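PDB 3ZPL: putative marr-family transcriptional repressor from Streptomyces coelicolor, which binds DNA through a winged-helix motif and probably acts as a MarR-family transcriptional repressor. Local coordinates for residues R72-E77 against G113-L118; N99-R104 against T119-E124. One frame throughout, in Å; residues are numbered along the deposited sequence.

Contact 1. Residues R72-E77 against G113-L118; sequences RLRMTE and GQFAIL. With nucleotides of chain C.
The ring of Phe115 lies between two arginine side chains, Arg74 on one face and Arg72 on the other, across the antiparallel pairing of strands 72-74 and 114-118 in the winged-helix domain of this MarR-family protein. Arg74 presents CG, 3.7 Å from the ring centroid and 22° off the normal, a CH-pi contact; Arg72 brings CD over the opposite face, toward the rim. Both chains run obliquely to Phe115, and their guanidinium planes are steeply inclined to the ring. A bend at chi3 (52°) places Arg72 NE, and the side chain runs beside Ile117, pointing the same way, with Ile117 CD1 over one face of the guanidinium. Arg72 NE donates to Arg70 O, and Arg72 NH1 has a long, weak ion pair with Glu105. On the sheet face opposite Arg72 and Ile117, Leu73 and Ala116 form the hydrogen-bonded pair, with Leu73 turned to helix 56-66. Met75 N donates to Gln114 O where the strand gives way to helix 75-82, and Met75 SD packs on Ala116 CB at 4.0 Å. This junction meets the DNA backbone: OP2 of DA5 in chain C takes both Thr76 N at 3.0 Å and Thr76 OG1 at 2.9 Å.

Contact 2. Residues N99-R104 against T119-E124; sequences NGWVRR and TDEGYE. With nucleotides of chain C.
Thr119 OG1 is gripped twice: it donates to Gly100 O at 2.7 Å, approaching within the carbonyl plane toward a lone pair, and it accepts from Gly122 N at 3.0 Å. With chi1 at 60°, OG1 sits between the backbone N and the carbonyl carbon of its own residue, where it can bridge the two segments while capping the first turn of helix 120-142. Thr119 N adds a bond to Trp101 O, 3.1 Å long, arriving from above the carbonyl plane, 53° out of it. The residues thus joined lie at the base of the wing hairpin of the winged helix: helix 86-98 ends in a Schellman motif at Gly100, strand 102-106 begins just beyond, and strand 114-118 returns to Thr119. Gly100 takes the positive phi (89°) with which that motif ends the helix. Although the bond from CA to CB of Trp101 points away from residues 119-124, its CB rests on Gly122 CA at 3.8 Å. The indole crosses Glu121 obliquely, its CE3 lying 3.6 Å from Glu121 O and its CZ3 4.0 Å from Glu121 CG. Thr119 CG2 meets Gly100 O and, at 3.8 Å from Thr119 CG2, Val102 N.

The two contacts share a small sheet, in which strand 114-118 lies between strands 72-74 and 102-106. Contact 1 pairs the central strand with one outer strand; contact 2 joins the start of the other outer strand to the helix that follows the central one. They meet where Ile117 N probably bonds to Arg103 O. Both are partly buried, but contact 1 buries about twice the surface, 534 against 274 Å², combining strand ladder, arginine-aromatic packing and phosphate binding. Contact 2 relies on a threonine cap, two bonds to backbone carbonyls and close packing of Trp101 on the helix start. Arg104, which takes no part in that packing, brings NH2 near OP1 of DT6 of chain C and pairs with Glu97.

Contact 1. Residues R72-E77 against G113-L118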
ATOM      1  N   ARG A  72      22.407   5.522  12.644  1.00 60.41           N
ATOM      2  CA  ARG A  72      22.838   5.585  11.258  1.00 59.77           C
ATOM      3  C   ARG A  72      22.718   4.235  10.606  1.00 58.43           C
ATOM      4  O   ARG A  72      22.681   3.209  11.271  1.00 57.56           O
ATOM      5  CB  ARG A  72      24.281   6.096  11.167  1.00 61.68           C
ATOM      6  CG  ARG A  72      25.340   5.078  11.590  1.00 65.37           C
ATOM      7  CD  ARG A  72      26.692   5.745  11.765  1.00 67.94           C
ATOM      8  NE  ARG A  72      26.555   6.885  12.649  1.00 72.80           N
ATOM      9  CZ  ARG A  72      27.304   7.991  12.597  1.00 76.51           C
ATOM     10  NH1 ARG A  72      28.279   8.116  11.692  1.00 78.90           N
ATOM     11  NH2 ARG A  72      27.079   8.978  13.465  1.00 74.59           N
ATOM     12  N   LEU A  73      22.724   4.251   9.281  1.00 58.98           N
ATOM     13  CA  LEU A  73      22.574   3.052   8.479  1.00 56.75           C
ATOM     14  C   LEU A  73      23.019   3.409   7.063  1.00 55.52           C
ATOM     15  O   LEU A  73      22.753   4.509   6.581  1.00 53.41           O
ATOM     16  CB  LEU A  73      21.097   2.653   8.482  1.00 58.59           C
ATOM     17  CG  LEU A  73      20.689   1.201   8.747  1.00 59.95           C
ATOM     18  CD1 LEU A  73      21.374   0.602   9.968  1.00 60.51           C
ATOM     19  CD2 LEU A  73      19.181   1.137   8.909  1.00 59.20           C
ATOM     20  N   ARG A  74      23.700   2.497   6.385  1.00 56.82           N
ATOM     21  CA  ARG A  74      24.099   2.756   5.000  1.00 57.70           C
ATOM     22  C   ARG A  74      22.900   2.674   4.091  1.00 57.19           C
ATOM     23  O   ARG A  74      21.984   1.912   4.352  1.00 56.12           O
ATOM     24  CB  ARG A  74      25.202   1.796   4.553  1.00 58.83           C
ATOM     25  CG  ARG A  74      26.544   2.291   5.065  1.00 59.74           C
ATOM     26  CD  ARG A  74      27.647   1.299   4.780  1.00 60.69           C
ATOM     27  NE  ARG A  74      27.807   1.046   3.358  1.00 60.06           N
ATOM     28  CZ  ARG A  74      28.963   1.028   2.699  1.00 63.71           C
ATOM     29  NH1 ARG A  74      30.143   1.255   3.317  1.00 66.20           N
ATOM     30  NH2 ARG A  74      28.943   0.773   1.390  1.00 63.83           N
ATOM     31  N   MET A  75      22.940   3.437   3.005  1.00 57.56           N
ATOM     32  CA  MET A  75      21.787   3.584   2.116  1.00 56.05           C
ATOM     33  C   MET A  75      21.108   2.267   1.734  1.00 55.34           C
ATOM     34  O   MET A  75      19.905   2.101   1.950  1.00 53.81           O
ATOM     35  CB  MET A  75      22.195   4.315   0.844  1.00 58.61           C
ATOM     36  CG  MET A  75      22.814   5.690   1.067  1.00 61.06           C
ATOM     37  SD  MET A  75      21.902   6.730   2.245  1.00 62.69           S
ATOM     38  CE  MET A  75      20.563   7.277   1.202  1.00 61.96           C
ATOM     39  N   THR A  76      21.860   1.332   1.157  1.00 54.93           N
ATOM     40  CA  THR A  76      21.248   0.101   0.668  1.00 54.99           C
ATOM     41  C   THR A  76      20.616  -0.637   1.828  1.00 55.67           C
ATOM     42  O   THR A  76      19.521  -1.207   1.672  1.00 56.93           O
ATOM     43  CB  THR A  76      22.234  -0.817  -0.064  1.00 56.60           C
ATOM     44  OG1 THR A  76      22.803  -0.105  -1.162  1.00 57.87           O
ATOM     45  CG2 THR A  76      21.535  -2.065  -0.603  1.00 57.60           C
ATOM     46  N   GLU A  77      21.278  -0.641   2.985  1.00 53.83           N
ATOM     47  CA  GLU A  77      20.714  -1.302   4.155  1.00 55.39           C
ATOM     48  C   GLU A  77      19.372  -0.679   4.527  1.00 53.31           C
ATOM     49  O   GLU A  77      18.405  -1.369   4.857  1.00 54.48           O
ATOM     50  CB  GLU A  77      21.665  -1.184   5.343  1.00 57.88           C
ATOM     51  CG  GLU A  77      22.861  -2.121   5.317  1.00 60.74           C
ATOM     52  CD  GLU A  77      23.993  -1.632   6.241  1.00 64.37           C
ATOM     53  OE1 GLU A  77      23.712  -0.976   7.285  1.00 64.30           O
ATOM     54  OE2 GLU A  77      25.183  -1.848   5.906  1.00 67.52           O
ATOM     55  N   GLY A 113      30.350   4.200  -0.329  1.00 62.14           N
ATOM     56  CA  GLY A 113      29.198   4.137   0.530  1.00 60.36           C
ATOM     57  C   GLY A 113      28.828   5.471   1.133  1.00 59.03           C
ATOM     58  O   GLY A 113      29.645   6.388   1.230  1.00 57.11           O
ATOM     59  N   GLN A 114      27.572   5.565   1.549  1.00 58.40           N
ATOM     60  CA  GLN A 114      27.079   6.738   2.231  1.00 56.95           C
ATOM     61  C   GLN A 114      26.232   6.313   3.418  1.00 56.38           C
ATOM     62  O   GLN A 114      25.488   5.322   3.350  1.00 56.13           O
ATOM     63  CB  GLN A 114      26.281   7.550   1.239  1.00 57.64           C
ATOM     64  CG  GLN A 114      26.175   9.025   1.553  1.00 59.08           C
ATOM     65  CD  GLN A 114      26.893   9.944   0.602  1.00 59.92           C
ATOM     66  OE1 GLN A 114      27.722  10.767   0.986  1.00 62.22           O
ATOM     67  NE2 GLN A 114      26.490   9.867  -0.645  1.00 60.55           N
ATOM     68  N   PHE A 115      26.384   7.025   4.527  1.00 56.16           N
ATOM     69  CA  PHE A 115      25.565   6.778   5.706  1.00 56.79           C
ATOM     70  C   PHE A 115      24.437   7.789   5.742  1.00 54.87           C
ATOM     71  O   PHE A 115      24.624   8.941   5.367  1.00 52.43           O
ATOM     72  CB  PHE A 115      26.391   6.900   6.994  1.00 59.14           C
ATOM     73  CG  PHE A 115      27.135   5.649   7.366  1.00 61.41           C
ATOM     74  CD1 PHE A 115      26.458   4.554   7.903  1.00 63.51           C
ATOM     75  CD2 PHE A 115      28.510   5.577   7.224  1.00 62.59           C
ATOM     76  CE1 PHE A 115      27.144   3.407   8.275  1.00 66.50           C
ATOM     77  CE2 PHE A 115      29.203   4.434   7.592  1.00 65.46           C
ATOM     78  CZ  PHE A 115      28.523   3.345   8.114  1.00 67.18           C
ATOM     79  N   ALA A 116      23.266   7.333   6.180  1.00 54.80           N
ATOM     80  CA  ALA A 116      22.149   8.212   6.523  1.00 54.65           C
ATOM     81  C   ALA A 116      22.067   8.249   8.048  1.00 53.38           C
ATOM     82  O   ALA A 116      21.914   7.222   8.686  1.00 52.29           O
ATOM     83  CB  ALA A 116      20.857   7.677   5.935  1.00 54.86           C
ATOM     84  N   ILE A 117      22.218   9.435   8.611  1.00 53.96           N
ATOM     85  CA  ILE A 117      22.266   9.612  10.045  1.00 55.68           C
ATOM     86  C   ILE A 117      21.102  10.497  10.463  1.00 56.16           C
ATOM     87  O   ILE A 117      20.844  11.535   9.832  1.00 55.96           O
ATOM     88  CB  ILE A 117      23.568  10.308  10.478  1.00 57.88           C
ATOM     89  CG1 ILE A 117      24.788   9.532   9.958  1.00 56.91           C
ATOM     90  CG2 ILE A 117      23.602  10.448  11.996  1.00 59.57           C
ATOM     91  CD1 ILE A 117      26.083  10.302   9.998  1.00 56.09           C
ATOM     92  N   LEU A 118      20.392  10.071  11.504  1.00 55.88           N
ATOM     93  CA  LEU A 118      19.287  10.841  12.062  1.00 56.41           C
ATOM     94  C   LEU A 118      19.812  11.982  12.919  1.00 56.29           C
ATOM     95  O   LEU A 118      20.550  11.739  13.863  1.00 58.85           O
ATOM     96  CB  LEU A 118      18.421   9.917  12.919  1.00 58.12           C
ATOM     97  CG  LEU A 118      17.230  10.502  13.703  1.00 58.52           C
ATOM     98  CD1 LEU A 118      16.223  11.130  12.757  1.00 57.39           C
ATOM     99  CD2 LEU A 118      16.579   9.400  14.529  1.00 59.43           C
TER
ATOM    100  P    DA C   5      25.625   2.787  -0.130  1.00 46.02           P
ATOM    101  OP1  DA C   5      26.211   3.533   1.008  1.00 44.92           O
ATOM    102  OP2  DA C   5      24.608   1.734   0.115  1.00 47.03           O
ATOM    103  O5'  DA C   5      25.106   3.868  -1.174  1.00 46.20           O
ATOM    104  C5'  DA C   5      26.004   4.904  -1.581  1.00 44.83           C
ATOM    105  C4'  DA C   5      25.460   5.654  -2.774  1.00 45.85           C
ATOM    106  O4'  DA C   5      25.312   4.796  -3.919  1.00 45.37           O
ATOM    107  C3'  DA C   5      24.087   6.310  -2.620  1.00 48.45           C
ATOM    108  O3'  DA C   5      24.227   7.644  -2.128  1.00 51.90           O
ATOM    109  C2'  DA C   5      23.508   6.242  -4.034  1.00 47.77           C
ATOM    110  C1'  DA C   5      24.629   5.601  -4.847  1.00 45.75           C
ATOM    111  N9   DA C   5      24.212   4.769  -5.971  1.00 45.15           N
ATOM    112  C8   DA C   5      23.633   3.525  -5.948  1.00 46.68           C
ATOM    113  N7   DA C   5      23.331   3.062  -7.136  1.00 47.82           N
ATOM    114  C5   DA C   5      23.741   4.067  -8.000  1.00 46.91           C
ATOM    115  C6   DA C   5      23.681   4.196  -9.399  1.00 47.36           C
ATOM    116  N6   DA C   5      23.181   3.258 -10.207  1.00 47.18           N
ATOM    117  N1   DA C   5      24.163   5.332  -9.949  1.00 46.66           N
ATOM    118  C2   DA C   5      24.653   6.276  -9.137  1.00 47.30           C
ATOM    119  N3   DA C   5      24.758   6.274  -7.808  1.00 47.45           N
ATOM    120  C4   DA C   5      24.279   5.127  -7.295  1.00 45.93           C
ATOM    121  P    DG C   4      26.963  -3.081  -2.896  1.00 65.25           P
ATOM    122  OP1  DG C   4      27.300  -3.560  -1.526  1.00 64.26           O
ATOM    123  OP2  DG C   4      25.674  -3.479  -3.540  1.00 65.21           O
ATOM    124  O5'  DG C   4      27.042  -1.493  -2.897  1.00 57.26           O
ATOM    125  C5'  DG C   4      28.164  -0.819  -2.319  1.00 52.80           C
ATOM    126  C4'  DG C   4      27.938   0.669  -2.429  1.00 49.00           C
ATOM    127  O4'  DG C   4      28.020   1.054  -3.816  1.00 48.05           O
ATOM    128  C3'  DG C   4      26.573   1.137  -1.923  1.00 47.70           C
ATOM    129  O3'  DG C   4      26.819   2.127  -0.925  1.00 47.23           O
ATOM    130  C2'  DG C   4      25.852   1.623  -3.169  1.00 47.72           C
ATOM    131  C1'  DG C   4      26.987   1.954  -4.129  1.00 47.69           C
ATOM    132  N9   DG C   4      26.666   1.783  -5.545  1.00 47.72           N
ATOM    133  C8   DG C   4      26.009   0.721  -6.114  1.00 47.60           C
ATOM    134  N7   DG C   4      25.882   0.832  -7.407  1.00 48.34           N
ATOM    135  C5   DG C   4      26.496   2.037  -7.713  1.00 46.81           C
ATOM    136  C6   DG C   4      26.664   2.691  -8.961  1.00 47.52           C
ATOM    137  O6   DG C   4      26.294   2.322 -10.083  1.00 49.94           O
ATOM    138  N1   DG C   4      27.355   3.890  -8.820  1.00 47.25           N
ATOM    139  C2   DG C   4      27.823   4.395  -7.634  1.00 46.53           C
ATOM    140  N2   DG C   4      28.450   5.572  -7.705  1.00 45.67           N
ATOM    141  N3   DG C   4      27.678   3.792  -6.462  1.00 45.90           N
ATOM    142  C4   DG C   4      27.013   2.623  -6.578  1.00 46.90           C
ATOM    143  P    DT C   6      22.955   8.652  -2.092  1.00 57.68           P
ATOM    144  OP1  DT C   6      23.222   9.707  -1.084  1.00 62.65           O
ATOM    145  OP2  DT C   6      21.718   7.849  -1.974  1.00 59.58           O
ATOM    146  O5'  DT C   6      22.988   9.305  -3.543  1.00 54.53           O
ATOM    147  C5'  DT C   6      24.150   9.994  -4.000  1.00 53.62           C
ATOM    148  C4'  DT C   6      23.933  10.477  -5.414  1.00 55.28           C
ATOM    149  O4'  DT C   6      23.687   9.366  -6.306  1.00 52.31           O
ATOM    150  C3'  DT C   6      22.750  11.432  -5.579  1.00 58.47           C
ATOM    151  O3'  DT C   6      23.277  12.669  -6.063  1.00 63.17           O
ATOM    152  C2'  DT C   6      21.814  10.712  -6.537  1.00 57.15           C
ATOM    153  C1'  DT C   6      22.738   9.755  -7.272  1.00 53.13           C
ATOM    154  N1   DT C   6      22.093   8.528  -7.781  1.00 51.22           N
ATOM    155  C2   DT C   6      21.974   8.344  -9.141  1.00 52.70           C
ATOM    156  O2   DT C   6      22.394   9.144  -9.963  1.00 54.98           O
ATOM    157  N3   DT C   6      21.353   7.175  -9.509  1.00 51.54           N
ATOM    158  C4   DT C   6      20.843   6.202  -8.668  1.00 50.80           C
ATOM    159  O4   DT C   6      20.293   5.214  -9.141  1.00 51.60           O
ATOM    160  C5   DT C   6      20.987   6.470  -7.256  1.00 49.64           C
ATOM    161  C7   DT C   6      20.463   5.475  -6.269  1.00 49.66           C
ATOM    162  C6   DT C   6      21.601   7.601  -6.890  1.00 50.24           C
TER

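Contact 2. Residues N99-R104 against T119-E124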
ATOM      1  N   ASN A  99      14.861  19.292   5.063  1.00 54.78           N
ATOM      2  CA  ASN A  99      14.202  19.777   6.260  1.00 58.20           C
ATOM      3  C   ASN A  99      14.944  19.493   7.577  1.00 57.59           C
ATOM      4  O   ASN A  99      14.457  19.829   8.646  1.00 60.94           O
ATOM      5  CB  ASN A  99      12.677  19.459   6.329  1.00 60.65           C
ATOM      6  CG  ASN A  99      12.311  18.094   5.837  1.00 60.41           C
ATOM      7  OD1 ASN A  99      11.519  17.957   4.906  1.00 61.41           O
ATOM      8  ND2 ASN A  99      12.877  17.074   6.446  1.00 61.82           N
ATOM      9  N   GLY A 100      16.120  18.897   7.504  1.00 56.05           N
ATOM     10  CA  GLY A 100      17.010  18.827   8.661  1.00 56.53           C
ATOM     11  C   GLY A 100      16.853  17.634   9.580  1.00 56.82           C
ATOM     12  O   GLY A 100      17.508  17.574  10.620  1.00 58.16           O
ATOM     13  N   TRP A 101      16.015  16.664   9.214  1.00 56.98           N
ATOM     14  CA  TRP A 101      15.797  15.515  10.081  1.00 57.37           C
ATOM     15  C   TRP A 101      16.874  14.426   9.849  1.00 53.89           C
ATOM     16  O   TRP A 101      16.999  13.478  10.638  1.00 54.47           O
ATOM     17  CB  TRP A 101      14.397  14.909   9.885  1.00 60.75           C
ATOM     18  CG  TRP A 101      13.166  15.716   9.724  1.00 65.52           C
ATOM     19  CD1 TRP A 101      12.289  15.566   8.697  1.00 66.80           C
ATOM     20  CD2 TRP A 101      12.595  16.693  10.595  1.00 70.02           C
ATOM     21  NE1 TRP A 101      11.232  16.415   8.830  1.00 69.49           N
ATOM     22  CE2 TRP A 101      11.383  17.117   9.992  1.00 71.93           C
ATOM     23  CE3 TRP A 101      12.990  17.277  11.808  1.00 73.77           C
ATOM     24  CZ2 TRP A 101      10.562  18.088  10.557  1.00 78.19           C
ATOM     25  CZ3 TRP A 101      12.162  18.254  12.376  1.00 79.95           C
ATOM     26  CH2 TRP A 101      10.957  18.642  11.747  1.00 81.86           C
ATOM     27  N   VAL A 102      17.645  14.558   8.777  1.00 51.15           N
ATOM     28  CA  VAL A 102      18.666  13.573   8.409  1.00 51.06           C
ATOM     29  C   VAL A 102      19.910  14.277   7.851  1.00 50.56           C
ATOM     30  O   VAL A 102      19.818  15.374   7.317  1.00 51.73           O
ATOM     31  CB  VAL A 102      18.103  12.581   7.362  1.00 52.30           C
ATOM     32  CG1 VAL A 102      19.193  11.788   6.661  1.00 53.24           C
ATOM     33  CG2 VAL A 102      17.148  11.609   8.023  1.00 54.94           C
ATOM     34  N   ARG A 103      21.073  13.652   7.995  1.00 50.59           N
ATOM     35  CA  ARG A 103      22.309  14.141   7.357  1.00 51.40           C
ATOM     36  C   ARG A 103      23.090  12.938   6.851  1.00 53.31           C
ATOM     37  O   ARG A 103      22.827  11.805   7.263  1.00 53.28           O
ATOM     38  CB  ARG A 103      23.157  14.959   8.341  1.00 50.80           C
ATOM     39  CG  ARG A 103      23.666  14.163   9.539  1.00 49.90           C
ATOM     40  CD  ARG A 103      24.448  15.020  10.512  1.00 50.03           C
ATOM     41  NE  ARG A 103      24.975  14.217  11.622  1.00 48.85           N
ATOM     42  CZ  ARG A 103      26.158  13.597  11.643  1.00 48.95           C
ATOM     43  NH1 ARG A 103      26.998  13.663  10.614  1.00 49.95           N
ATOM     44  NH2 ARG A 103      26.512  12.895  12.712  1.00 48.93           N
ATOM     45  N   ARG A 104      24.025  13.187   5.947  1.00 51.51           N
ATOM     46  CA  ARG A 104      24.809  12.136   5.324  1.00 53.64           C
ATOM     47  C   ARG A 104      26.287  12.243   5.660  1.00 55.38           C
ATOM     48  O   ARG A 104      26.817  13.337   5.812  1.00 54.44           O
ATOM     49  CB  ARG A 104      24.663  12.212   3.808  1.00 55.59           C
ATOM     50  CG  ARG A 104      23.319  11.721   3.274  1.00 58.25           C
ATOM     51  CD  ARG A 104      22.817  12.620   2.132  1.00 59.29           C
ATOM     52  NE  ARG A 104      22.174  11.876   1.057  1.00 58.70           N
ATOM     53  CZ  ARG A 104      21.719  12.424  -0.066  1.00 60.53           C
ATOM     54  NH1 ARG A 104      21.828  13.736  -0.262  1.00 62.13           N
ATOM     55  NH2 ARG A 104      21.132  11.659  -0.993  1.00 60.38           N
ATOM     56  N   THR A 119      19.440  13.217  12.594  1.00 54.40           N
ATOM     57  CA  THR A 119      19.846  14.377  13.387  1.00 55.04           C
ATOM     58  C   THR A 119      19.145  14.410  14.734  1.00 57.69           C
ATOM     59  O   THR A 119      18.179  13.702  14.941  1.00 59.04           O
ATOM     60  CB  THR A 119      19.472  15.689  12.684  1.00 53.28           C
ATOM     61  OG1 THR A 119      18.055  15.735  12.506  1.00 50.47           O
ATOM     62  CG2 THR A 119      20.177  15.798  11.337  1.00 52.17           C
ATOM     63  N   ASP A 120      19.624  15.250  15.645  1.00 61.84           N
ATOM     64  CA  ASP A 120      18.903  15.499  16.901  1.00 64.04           C
ATOM     65  C   ASP A 120      17.464  15.953  16.646  1.00 63.58           C
ATOM     66  O   ASP A 120      16.520  15.378  17.183  1.00 67.94           O
ATOM     67  CB  ASP A 120      19.608  16.564  17.748  1.00 65.91           C
ATOM     68  CG  ASP A 120      20.893  16.054  18.405  1.00 67.66           C
ATOM     69  OD1 ASP A 120      21.005  14.817  18.640  1.00 66.85           O
ATOM     70  OD2 ASP A 120      21.775  16.907  18.711  1.00 67.95           O
ATOM     71  N   GLU A 121      17.293  16.965  15.809  1.00 61.76           N
ATOM     72  CA  GLU A 121      15.964  17.499  15.520  1.00 60.00           C
ATOM     73  C   GLU A 121      15.035  16.439  14.950  1.00 59.91           C
ATOM     74  O   GLU A 121      13.829  16.445  15.227  1.00 61.87           O
ATOM     75  CB  GLU A 121      16.079  18.656  14.542  1.00 60.86           C
ATOM     76  CG  GLU A 121      15.050  19.764  14.708  1.00 63.30           C
ATOM     77  CD  GLU A 121      14.937  20.309  16.117  1.00 66.91           C
ATOM     78  OE1 GLU A 121      14.492  19.552  16.982  1.00 69.78           O
ATOM     79  OE2 GLU A 121      15.272  21.486  16.370  1.00 70.73           O
ATOM     80  N   GLY A 122      15.595  15.515  14.160  1.00 58.89           N
ATOM     81  CA  GLY A 122      14.838  14.403  13.604  1.00 56.68           C
ATOM     82  C   GLY A 122      14.332  13.523  14.724  1.00 57.40           C
ATOM     83  O   GLY A 122      13.156  13.156  14.751  1.00 58.70           O
ATOM     84  N   TYR A 123      15.222  13.180  15.644  1.00 56.94           N
ATOM     85  CA  TYR A 123      14.831  12.445  16.834  1.00 59.84           C
ATOM     86  C   TYR A 123      13.741  13.160  17.619  1.00 60.92           C
ATOM     87  O   TYR A 123      12.888  12.511  18.226  1.00 63.18           O
ATOM     88  CB  TYR A 123      16.035  12.228  17.743  1.00 62.54           C
ATOM     89  CG  TYR A 123      15.819  11.173  18.799  1.00 67.05           C
ATOM     90  CD1 TYR A 123      15.916   9.819  18.480  1.00 68.82           C
ATOM     91  CD2 TYR A 123      15.534  11.520  20.116  1.00 71.08           C
ATOM     92  CE1 TYR A 123      15.717   8.838  19.445  1.00 72.43           C
ATOM     93  CE2 TYR A 123      15.349  10.549  21.094  1.00 75.25           C
ATOM     94  CZ  TYR A 123      15.435   9.209  20.751  1.00 76.30           C
ATOM     95  OH  TYR A 123      15.253   8.248  21.720  1.00 82.04           O
ATOM     96  N   GLU A 124      13.776  14.492  17.641  1.00 59.65           N
ATOM     97  CA  GLU A 124      12.762  15.253  18.365  1.00 59.89           C
ATOM     98  C   GLU A 124      11.397  15.191  17.693  1.00 58.42           C
ATOM     99  O   GLU A 124      10.377  15.282  18.373  1.00 57.86           O
ATOM    100  CB  GLU A 124      13.195  16.706  18.602  1.00 60.70           C
ATOM    101  CG  GLU A 124      13.747  16.939  20.003  1.00 62.31           C
TER
ATOM    102  P    DT C   6      22.955   8.652  -2.092  1.00 57.68           P
ATOM    103  OP1  DT C   6      23.222   9.707  -1.084  1.00 62.65           O
ATOM    104  OP2  DT C   6      21.718   7.849  -1.974  1.00 59.58           O
ATOM    105  O5'  DT C   6      22.988   9.305  -3.543  1.00 54.53           O
ATOM    106  C5'  DT C   6      24.150   9.994  -4.000  1.00 53.62           C
ATOM    107  C4'  DT C   6      23.933  10.477  -5.414  1.00 55.28           C
ATOM    108  O4'  DT C   6      23.687   9.366  -6.306  1.00 52.31           O
ATOM    109  C3'  DT C   6      22.750  11.432  -5.579  1.00 58.47           C
ATOM    110  O3'  DT C   6      23.277  12.669  -6.063  1.00 63.17           O
ATOM    111  C2'  DT C   6      21.814  10.712  -6.537  1.00 57.15           C
ATOM    112  C1'  DT C   6      22.738   9.755  -7.272  1.00 53.13           C
ATOM    113  N1   DT C   6      22.093   8.528  -7.781  1.00 51.22           N
ATOM    114  C2   DT C   6      21.974   8.344  -9.141  1.00 52.70           C
ATOM    115  O2   DT C   6      22.394   9.144  -9.963  1.00 54.98           O
ATOM    116  N3   DT C   6      21.353   7.175  -9.509  1.00 51.54           N
ATOM    117  C4   DT C   6      20.843   6.202  -8.668  1.00 50.80           C
ATOM    118  O4   DT C   6      20.293   5.214  -9.141  1.00 51.60           O
ATOM    119  C5   DT C   6      20.987   6.470  -7.256  1.00 49.64           C
ATOM    120  C7   DT C   6      20.463   5.475  -6.269  1.00 49.66           C
ATOM    121  C6   DT C   6      21.601   7.601  -6.890  1.00 50.24           C
TER